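Beta-N-acetylglucosaminidase-like protein Glycoside hydrolase family 20 (Flavobacterium johnsoniae, PDB 6YHH) probably hydrolyses terminal N-acetylhexosamine residues from chitin-derived oligosaccharides, as a chitobiase of glycoside hydrolase family 20. Local coordinates at residues Tyr94-Lys99 with Leu117-Gln122; Phe311-Asp316 with Tyr347-Leu352; Ser627-Leu632 with Lys646-Gln651. All coordinates share one frame; numbering follows the deposited sequence.

From the N terminus, contact 1 comes first: strand 94-99 pairs with strand 102-107, and the chain then enters helix 110-123, which packs back on the strand and so closes a short strand-to-helix excursion in the N-terminal domain. Contact 2 lies in the catalytic barrel, where helix 341-358 returns to the chain leaving strand 310-312 after two short helices. Contact 3 joins helices 617-634 and 642-650 near the C terminus. The three loops follow in series, with neither nesting nor crossing. Their centres are 42 to 55 Å apart, and contacts 2 and 3 lie on opposite sides of the chain's centre.

Contact 1 of 3, residues Tyr94-Lys99 with Leu117-Gln122; sequences YSLDVK and LETLLQ
In the alpha/beta domain that precedes the catalytic barrel of family 20 enzymes, helix 110-123 lies on one face of a mixed sheet, and residues 117-122 meet strand 94-99 there. The segment axes approach to 9.4 Å at an angle of 34°, and Leu-96 and Leu-120 are nearest, with their CA atoms 7.7 Å apart. Alternation along the strand sends Tyr-94, Leu-96 and Val-98 toward the helix. The polar link is a hydrogen bond of 2.7 Å between Tyr-94 OH and Thr-119 OG1, in which either hydroxyl could be the donor. Thr-119 OG1 approaches the phenol end obliquely, 3.5 Å from Tyr-94 CZ. The tyrosine reaches it because chi1 of 66° sets CG between the backbone N and the carbonyl carbon. Thr-119 CG2, anti to its own backbone N, also reaches the strand, 4.0 Å from Leu-96 CD2. That same leucine methyl also touches the helix backbone, 3.8 Å from Leu-120 N, and comes within 4.1 Å of Leu-120 CB, so one branch of Leu-96 spans two successive helix residues. Beyond the pair, Lys-174 NZ is hydrogen-bonded to Thr-119 OG1, while Asp-140 OD2 makes a weak hydrogen bond to Tyr-94 OH. A phenylalanine in place of Tyr-94 would probably leave Thr-119 OG1 without its partner on the strand and deprive Asp-140 of its weak bond to the phenol. All four touching residues are buried, so the contact combines an apolar patch, in which one leucine methyl rests on the helix, with a hydroxyl pair whose polarity is met inside the protein, and the nearby lysine and aspartate may polarise that pair.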
loop_
_atom_site.group_PDB
_atom_site.type_symbol
_atom_site.label_atom_id
_atom_site.label_comp_id
_atom_site.label_asym_id
_atom_site.label_seq_id
_atom_site.Cartn_x
_atom_site.Cartn_y
_atom_site.Cartn_z
ATOM N N TYR A 94 -30.943 5.029 -9.670
ATOM C CA TYR A 94 -31.243 5.397 -8.293
ATOM C C TYR A 94 -31.686 6.825 -8.303
ATOM O O TYR A 94 -31.414 7.563 -9.288
ATOM C CB TYR A 94 -30.028 5.226 -7.321
ATOM C CG TYR A 94 -28.892 6.193 -7.640
ATOM C CD1 TYR A 94 -27.947 5.896 -8.650
ATOM C CD2 TYR A 94 -28.818 7.435 -7.041
ATOM C CE1 TYR A 94 -26.978 6.816 -9.002
ATOM C CE2 TYR A 94 -27.862 8.351 -7.392
ATOM C CZ TYR A 94 -26.959 8.085 -8.378
ATOM O OH TYR A 94 -26.083 9.104 -8.737
ATOM N N SER A 95 -32.355 7.217 -7.194
ATOM C CA SER A 95 -32.577 8.630 -6.887
ATOM C C SER A 95 -32.035 8.921 -5.493
ATOM O O SER A 95 -31.968 8.036 -4.633
ATOM C CB SER A 95 -34.057 9.046 -6.941
ATOM O OG SER A 95 -34.726 8.311 -5.979
ATOM N N LEU A 96 -31.533 10.110 -5.366
ATOM C CA LEU A 96 -30.949 10.628 -4.157
ATOM C C LEU A 96 -31.577 11.974 -3.876
ATOM O O LEU A 96 -31.503 12.885 -4.658
ATOM C CB LEU A 96 -29.385 10.790 -4.338
ATOM C CG LEU A 96 -28.653 11.592 -3.267
ATOM C CD1 LEU A 96 -28.863 10.877 -1.922
ATOM C CD2 LEU A 96 -27.153 11.696 -3.583
ATOM N N ASP A 97 -32.252 12.033 -2.730
ATOM C CA ASP A 97 -32.949 13.231 -2.316
ATOM C C ASP A 97 -32.418 13.675 -0.953
ATOM O O ASP A 97 -32.523 12.896 0.016
ATOM C CB ASP A 97 -34.419 12.860 -2.161
ATOM C CG ASP A 97 -35.224 14.033 -1.643
ATOM O OD1 ASP A 97 -35.120 15.092 -2.231
ATOM O OD2 ASP A 97 -35.888 13.906 -0.609
ATOM N N VAL A 98 -31.873 14.858 -0.927
ATOM C CA VAL A 98 -31.342 15.509 0.242
ATOM C C VAL A 98 -32.350 16.630 0.610
ATOM O O VAL A 98 -32.565 17.619 -0.149
ATOM C CB VAL A 98 -29.962 16.142 0.049
ATOM C CG1 VAL A 98 -29.513 16.749 1.344
ATOM C CG2 VAL A 98 -28.957 15.077 -0.436
ATOM N N LYS A 99 -32.943 16.444 1.792
ATOM C CA LYS A 99 -33.726 17.508 2.410
ATOM C C LYS A 99 -33.050 17.969 3.667
ATOM O O LYS A 99 -32.083 17.320 4.119
ATOM C CB LYS A 99 -35.158 17.040 2.737
ATOM C CG LYS A 99 -35.955 16.655 1.475
ATOM C CD LYS A 99 -37.331 17.293 1.391
ATOM N N LEU A 117 -24.658 5.849 -2.939
ATOM C CA LEU A 117 -23.794 6.177 -1.834
ATOM C C LEU A 117 -22.516 6.919 -2.292
ATOM O O LEU A 117 -22.021 7.822 -1.621
ATOM C CB LEU A 117 -23.403 4.910 -1.089
ATOM C CG LEU A 117 -24.521 4.165 -0.328
ATOM C CD1 LEU A 117 -23.934 2.830 0.138
ATOM C CD2 LEU A 117 -25.070 5.062 0.740
ATOM N N GLU A 118 -22.021 6.568 -3.483
ATOM C CA GLU A 118 -20.846 7.258 -4.047
ATOM C C GLU A 118 -21.167 8.676 -4.419
ATOM O O GLU A 118 -20.399 9.576 -4.176
ATOM C CB GLU A 118 -20.284 6.531 -5.246
ATOM C CG GLU A 118 -19.824 5.109 -4.901
ATOM C CD GLU A 118 -18.649 5.045 -3.923
ATOM O OE1 GLU A 118 -17.948 6.073 -3.696
ATOM O OE2 GLU A 118 -18.404 3.885 -3.456
ATOM N N THR A 119 -22.343 8.899 -4.989
ATOM C CA THR A 119 -22.762 10.256 -5.296
ATOM C C THR A 119 -22.885 11.075 -4.035
ATOM O O THR A 119 -22.502 12.277 -4.012
ATOM C CB THR A 119 -24.090 10.259 -6.087
ATOM O OG1 THR A 119 -23.949 9.411 -7.195
ATOM C CG2 THR A 119 -24.451 11.640 -6.542
ATOM N N LEU A 120 -23.543 10.502 -3.018
ATOM C CA LEU A 120 -23.675 11.168 -1.704
ATOM C C LEU A 120 -22.323 11.612 -1.130
ATOM O O LEU A 120 -22.172 12.748 -0.665
ATOM C CB LEU A 120 -24.513 10.315 -0.719
ATOM C CG LEU A 120 -24.850 11.017 0.581
ATOM C CD1 LEU A 120 -25.433 12.396 0.477
ATOM C CD2 LEU A 120 -25.683 10.083 1.418
ATOM N N LEU A 121 -21.320 10.745 -1.143
ATOM C CA LEU A 121 -19.981 11.171 -0.688
ATOM C C LEU A 121 -19.470 12.350 -1.457
ATOM O O LEU A 121 -18.836 13.252 -0.884
ATOM C CB LEU A 121 -19.029 9.994 -0.798
ATOM C CG LEU A 121 -19.251 8.905 0.244
ATOM C CD1 LEU A 121 -18.440 7.666 -0.101
ATOM C CD2 LEU A 121 -18.932 9.429 1.654
ATOM N N GLN A 122 -19.740 12.362 -2.776
ATOM C CA GLN A 122 -19.265 13.490 -3.593
ATOM C C GLN A 122 -20.003 14.743 -3.362
ATOM O O GLN A 122 -19.435 15.834 -3.601
ATOM C CB GLN A 122 -19.319 13.110 -5.059
ATOM C CG GLN A 122 -18.324 12.013 -5.455
ATOM C CD GLN A 122 -18.393 11.686 -6.949
ATOM O OE1 GLN A 122 -19.383 11.988 -7.623
ATOM N NE2 GLN A 122 -17.348 11.011 -7.463
#

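Contact 2 of 3, residues Phe311-Asp316 with Tyr347-Leu352; sequences FHIGGD and YFTMQL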
loop_
_atom_site.group_PDB
_atom_site.type_symbol
_atom_site.label_atom_id
_atom_site.label_comp_id
_atom_site.label_asym_id
_atom_site.label_seq_id
_atom_site.Cartn_x
_atom_site.Cartn_y
_atom_site.Cartn_z
ATOM N N PHE A 311 -16.482 -15.108 -20.819
ATOM C CA PHE A 311 -15.123 -15.618 -20.760
ATOM C C PHE A 311 -14.372 -15.099 -21.978
ATOM O O PHE A 311 -14.778 -15.354 -23.122
ATOM C CB PHE A 311 -15.023 -17.171 -20.641
ATOM C CG PHE A 311 -13.717 -17.618 -20.124
ATOM C CD1 PHE A 311 -12.557 -17.536 -20.899
ATOM C CD2 PHE A 311 -13.653 -18.067 -18.814
ATOM C CE1 PHE A 311 -11.317 -17.952 -20.308
ATOM C CE2 PHE A 311 -12.432 -18.433 -18.230
ATOM C CZ PHE A 311 -11.274 -18.320 -18.960
ATOM N N HIS A 312 -13.289 -14.361 -21.740
ATOM C CA HIS A 312 -12.477 -13.739 -22.797
ATOM C C HIS A 312 -11.375 -14.716 -23.178
ATOM O O HIS A 312 -10.559 -15.097 -22.360
ATOM C CB HIS A 312 -11.988 -12.375 -22.279
ATOM C CG HIS A 312 -11.633 -11.357 -23.318
ATOM N ND1 HIS A 312 -10.733 -11.559 -24.359
ATOM C CD2 HIS A 312 -11.971 -10.043 -23.371
ATOM C CE1 HIS A 312 -10.578 -10.423 -25.012
ATOM N NE2 HIS A 312 -11.328 -9.498 -24.440
ATOM N N ILE A 313 -11.275 -15.057 -24.472
ATOM C CA ILE A 313 -10.251 -15.939 -24.993
ATOM C C ILE A 313 -9.192 -15.183 -25.742
ATOM O O ILE A 313 -8.351 -15.698 -26.432
ATOM C CB ILE A 313 -10.865 -17.115 -25.812
ATOM C CG1 ILE A 313 -11.783 -16.629 -26.948
ATOM C CG2 ILE A 313 -11.579 -18.091 -24.870
ATOM C CD1 ILE A 313 -11.205 -15.765 -27.973
ATOM N N GLY A 314 -9.210 -13.847 -25.610
ATOM C CA GLY A 314 -8.162 -13.093 -26.275
ATOM C C GLY A 314 -8.197 -13.081 -27.790
ATOM O O GLY A 314 -9.206 -12.663 -28.392
ATOM N N GLY A 315 -7.100 -13.460 -28.449
ATOM C CA GLY A 315 -7.058 -13.584 -29.885
ATOM C C GLY A 315 -6.365 -12.450 -30.620
ATOM O O GLY A 315 -6.468 -12.389 -31.827
ATOM N N ASP A 316 -5.696 -11.543 -29.892
ATOM C CA ASP A 316 -4.983 -10.416 -30.524
ATOM C C ASP A 316 -3.624 -10.845 -31.070
ATOM O O ASP A 316 -2.961 -11.736 -30.516
ATOM C CB ASP A 316 -4.793 -9.250 -29.565
ATOM C CG ASP A 316 -4.131 -9.666 -28.222
ATOM O OD1 ASP A 316 -4.302 -10.814 -27.739
ATOM O OD2 ASP A 316 -3.425 -8.805 -27.637
ATOM N N TYR A 347 -11.903 -20.317 -36.802
ATOM C CA TYR A 347 -12.201 -21.760 -36.593
ATOM C C TYR A 347 -11.760 -22.294 -35.212
ATOM O O TYR A 347 -12.516 -22.942 -34.486
ATOM C CB TYR A 347 -11.526 -22.548 -37.673
ATOM C CG TYR A 347 -11.660 -24.034 -37.505
ATOM C CD1 TYR A 347 -10.780 -24.722 -36.768
ATOM C CD2 TYR A 347 -12.721 -24.735 -38.107
ATOM C CE1 TYR A 347 -10.928 -26.075 -36.539
ATOM C CE2 TYR A 347 -12.866 -26.109 -37.908
ATOM C CZ TYR A 347 -11.964 -26.760 -37.123
ATOM O OH TYR A 347 -12.022 -28.145 -36.872
ATOM N N PHE A 348 -10.506 -21.972 -34.864
ATOM C CA PHE A 348 -9.919 -22.312 -33.557
ATOM C C PHE A 348 -10.787 -21.761 -32.436
ATOM O O PHE A 348 -11.160 -22.477 -31.549
ATOM C CB PHE A 348 -8.483 -21.725 -33.499
ATOM C CG PHE A 348 -7.906 -21.705 -32.139
ATOM C CD1 PHE A 348 -7.352 -22.850 -31.557
ATOM C CD2 PHE A 348 -7.952 -20.533 -31.379
ATOM C CE1 PHE A 348 -6.827 -22.823 -30.251
ATOM C CE2 PHE A 348 -7.416 -20.499 -30.081
ATOM C CZ PHE A 348 -6.864 -21.646 -29.525
ATOM N N THR A 349 -11.110 -20.485 -32.497
ATOM C CA THR A 349 -11.980 -19.818 -31.549
ATOM C C THR A 349 -13.354 -20.488 -31.388
ATOM O O THR A 349 -13.840 -20.732 -30.266
ATOM C CB THR A 349 -12.185 -18.335 -31.935
ATOM O OG1 THR A 349 -10.897 -17.688 -31.957
ATOM C CG2 THR A 349 -13.119 -17.637 -30.990
ATOM N N MET A 350 -13.922 -20.905 -32.527
ATOM C CA MET A 350 -15.239 -21.571 -32.504
ATOM C C MET A 350 -15.174 -22.996 -32.003
ATOM O O MET A 350 -16.237 -23.512 -31.553
ATOM C CB MET A 350 -15.933 -21.478 -33.884
ATOM C CG MET A 350 -16.442 -20.050 -34.162
ATOM S SD MET A 350 -17.526 -19.380 -32.895
ATOM C CE MET A 350 -18.682 -20.777 -32.851
ATOM N N GLN A 351 -13.980 -23.602 -31.967
ATOM C CA GLN A 351 -13.795 -24.868 -31.271
ATOM C C GLN A 351 -13.868 -24.688 -29.729
ATOM O O GLN A 351 -14.217 -25.591 -28.977
ATOM C CB GLN A 351 -12.513 -25.621 -31.663
ATOM C CG GLN A 351 -12.301 -25.852 -33.109
ATOM C CD GLN A 351 -13.531 -26.329 -33.805
ATOM O OE1 GLN A 351 -14.113 -25.621 -34.673
ATOM N NE2 GLN A 351 -13.953 -27.492 -33.433
ATOM N N LEU A 352 -13.479 -23.494 -29.240
ATOM C CA LEU A 352 -13.497 -23.185 -27.788
ATOM C C LEU A 352 -14.949 -22.849 -27.333
ATOM O O LEU A 352 -15.296 -22.948 -26.159
ATOM C CB LEU A 352 -12.627 -21.942 -27.511
ATOM C CG LEU A 352 -11.202 -22.059 -28.087
ATOM C CD1 LEU A 352 -10.319 -20.944 -27.554
ATOM C CD2 LEU A 352 -10.540 -23.365 -27.688
#
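Ile-313 crosses both Thr-349 and Leu-352 obliquely, and its two branches divide the helix face between them. The longer branch ends in Ile-313 CD1, 4.0 Å from Thr-349 CG2; the shorter one, Ile-313 CG2, lies 4.1 Å from Leu-352 CD1. Chi1 of 55° sets CG1 between the backbone N and the carbonyl carbon and CG2 beside the N, and the turn at chi2 then carries CD1 to the threonine. Thr-349 offers its methyl to the isoleucine, while its hydroxyl OG1 is hydrogen-bonded to Gln-345 O, one turn earlier in the helix. Just past the strand, Gly-314 N donates to His-312 ND1 over 3.0 Å, with an N-H...N angle of 148° and the donor only 2° out of the ring plane. His-312 NE2 is hydrogen-bonded to His-381 ND1, which should limit the turning of the imidazole. The fold is the TIM barrel of the family 20 catalytic domain: strand 310-312 runs parallel to strand 362-366, and helix 341-358 belongs to the connection between them, packing outside the barrel wall. Leu-363 of the second strand touches both Ile-313 and Thr-349.

Contact 3 of 3, residues Ser627-Leu632 with Lys646-Gln651; sequences SQELLL and KTLIEQ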
loop_
_atom_site.group_PDB
_atom_site.type_symbol
_atom_site.label_atom_id
_atom_site.label_comp_id
_atom_site.label_asym_id
_atom_site.label_seq_id
_atom_site.Cartn_x
_atom_site.Cartn_y
_atom_site.Cartn_z
ATOM N N SER A 627 14.028 30.046 -19.937
ATOM C CA SER A 627 13.335 30.934 -18.981
ATOM C C SER A 627 14.111 32.251 -18.804
ATOM O O SER A 627 13.503 33.338 -18.844
ATOM C CB SER A 627 13.127 30.222 -17.662
ATOM O OG SER A 627 12.251 29.105 -17.805
ATOM N N GLN A 628 15.421 32.136 -18.634
ATOM C CA GLN A 628 16.263 33.329 -18.429
ATOM C C GLN A 628 16.130 34.267 -19.619
ATOM O O GLN A 628 16.047 35.501 -19.453
ATOM C CB GLN A 628 17.755 32.941 -18.208
ATOM C CG GLN A 628 18.044 32.301 -16.856
ATOM C CD GLN A 628 19.444 31.605 -16.723
ATOM O OE1 GLN A 628 20.451 32.250 -16.772
ATOM N NE2 GLN A 628 19.461 30.331 -16.402
ATOM N N GLU A 629 16.167 33.720 -20.802
ATOM C CA GLU A 629 16.135 34.572 -22.023
ATOM C C GLU A 629 14.726 35.163 -22.265
ATOM O O GLU A 629 14.528 36.397 -22.606
ATOM C CB GLU A 629 16.666 33.832 -23.242
ATOM C CG GLU A 629 16.895 34.729 -24.481
ATOM C CD GLU A 629 18.043 35.712 -24.240
ATOM O OE1 GLU A 629 19.052 35.320 -23.623
ATOM O OE2 GLU A 629 17.917 36.876 -24.689
ATOM N N LEU A 630 13.695 34.338 -22.058
ATOM C CA LEU A 630 12.360 34.797 -22.215
ATOM C C LEU A 630 11.988 35.874 -21.189
ATOM O O LEU A 630 11.127 36.738 -21.494
ATOM C CB LEU A 630 11.357 33.649 -22.149
ATOM C CG LEU A 630 11.470 32.734 -23.379
ATOM C CD1 LEU A 630 10.709 31.415 -23.213
ATOM C CD2 LEU A 630 10.967 33.403 -24.636
ATOM N N LEU A 631 12.552 35.848 -19.988
ATOM C CA LEU A 631 12.360 36.995 -19.082
ATOM C C LEU A 631 12.857 38.302 -19.766
ATOM O O LEU A 631 12.228 39.369 -19.646
ATOM C CB LEU A 631 13.096 36.792 -17.759
ATOM C CG LEU A 631 12.392 35.767 -16.830
ATOM C CD1 LEU A 631 13.336 35.453 -15.722
ATOM C CD2 LEU A 631 11.118 36.368 -16.260
ATOM N N LEU A 632 13.966 38.211 -20.473
ATOM C CA LEU A 632 14.475 39.425 -21.152
ATOM C C LEU A 632 13.607 39.768 -22.334
ATOM O O LEU A 632 13.311 40.948 -22.585
ATOM C CB LEU A 632 15.905 39.227 -21.604
ATOM C CG LEU A 632 16.902 38.963 -20.499
ATOM C CD1 LEU A 632 18.154 38.438 -21.127
ATOM C CD2 LEU A 632 17.183 40.207 -19.670
ATOM N N LYS A 646 15.172 30.984 -31.380
ATOM C CA LYS A 646 14.360 29.866 -31.782
ATOM C C LYS A 646 15.069 28.568 -31.372
ATOM O O LYS A 646 14.421 27.625 -30.877
ATOM C CB LYS A 646 14.013 29.809 -33.308
ATOM N N THR A 647 16.363 28.487 -31.651
ATOM C CA THR A 647 17.139 27.271 -31.298
ATOM C C THR A 647 17.080 26.987 -29.777
ATOM O O THR A 647 16.929 25.824 -29.340
ATOM C CB THR A 647 18.571 27.453 -31.772
ATOM O OG1 THR A 647 18.515 27.481 -33.209
ATOM C CG2 THR A 647 19.419 26.308 -31.361
ATOM N N LEU A 648 17.153 28.064 -28.995
ATOM C CA LEU A 648 17.178 28.004 -27.565
ATOM C C LEU A 648 15.862 27.348 -27.060
ATOM O O LEU A 648 15.912 26.449 -26.197
ATOM C CB LEU A 648 17.362 29.389 -26.962
ATOM C CG LEU A 648 17.501 29.400 -25.474
ATOM C CD1 LEU A 648 18.813 28.767 -25.110
ATOM C CD2 LEU A 648 17.407 30.841 -24.931
ATOM N N ILE A 649 14.732 27.782 -27.590
ATOM C CA ILE A 649 13.424 27.209 -27.217
ATOM C C ILE A 649 13.317 25.810 -27.744
ATOM O O ILE A 649 12.816 24.942 -27.019
ATOM C CB ILE A 649 12.265 28.139 -27.592
ATOM C CG1 ILE A 649 12.130 29.204 -26.494
ATOM C CG2 ILE A 649 10.973 27.382 -27.863
ATOM C CD1 ILE A 649 13.319 30.066 -26.152
ATOM N N GLU A 650 13.806 25.547 -28.955
ATOM C CA GLU A 650 13.713 24.215 -29.512
ATOM C C GLU A 650 14.427 23.200 -28.708
ATOM O O GLU A 650 14.068 22.004 -28.738
ATOM C CB GLU A 650 14.297 24.171 -30.957
ATOM C CG GLU A 650 13.458 24.841 -32.023
ATOM C CD GLU A 650 12.129 24.152 -32.164
ATOM O OE1 GLU A 650 12.103 22.961 -32.536
ATOM O OE2 GLU A 650 11.119 24.805 -31.810
ATOM N N GLN A 651 15.456 23.580 -27.986
ATOM C CA GLN A 651 16.174 22.613 -27.103
ATOM C C GLN A 651 15.158 21.952 -26.169
ATOM O O GLN A 651 15.322 20.796 -25.723
ATOM C CB GLN A 651 17.200 23.270 -26.221
ATOM C CG GLN A 651 18.366 23.998 -26.901
ATOM C CD GLN A 651 19.133 23.078 -27.746
ATOM O OE1 GLN A 651 19.691 22.093 -27.255
ATOM N NE2 GLN A 651 19.152 23.355 -29.038
#
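Glu-629 and Leu-648 make the close part of this helix-helix contact, crossing at about a right angle. Leu-648 CD2 presses against the aliphatic base of the glutamate, 3.5 Å from Glu-629 CB and 3.9 Å from Glu-629 CG. Both residues project toward the opposing helix, and their CA atoms, 8.7 Å apart, are the nearest pair between the segments. With Glu-629 CG anti to the backbone N (chi1 -170°), the first part of the chain lies alongside Leu-648 CD2; the bend at chi2 comes only after it, before a carboxylate that takes no part in the touch and whose OE2 is hydrogen-bonded to Ser-638 OG. The second meeting is slacker: Leu-630 and Ile-649 reach toward each other tip to tip, with Leu-630 CD1 4.2 Å from Ile-649 CD1. Depth runs counter to closeness, since this looser pair is buried, whereas Glu-629 and Leu-648 are partly exposed and form the side of the contact nearer solvent. The two segments together bury 137 Å². Helices 617-634 and 642-650 are joined by a short connection that holds Ser-638, and helix 665-671 lies against the buried pair, with Leu-668 touching both Leu-630 and Ile-649. Phe-593 of helix 583-607 also reaches Leu-630, which places the contact among the helices of the C-terminal part of the chain.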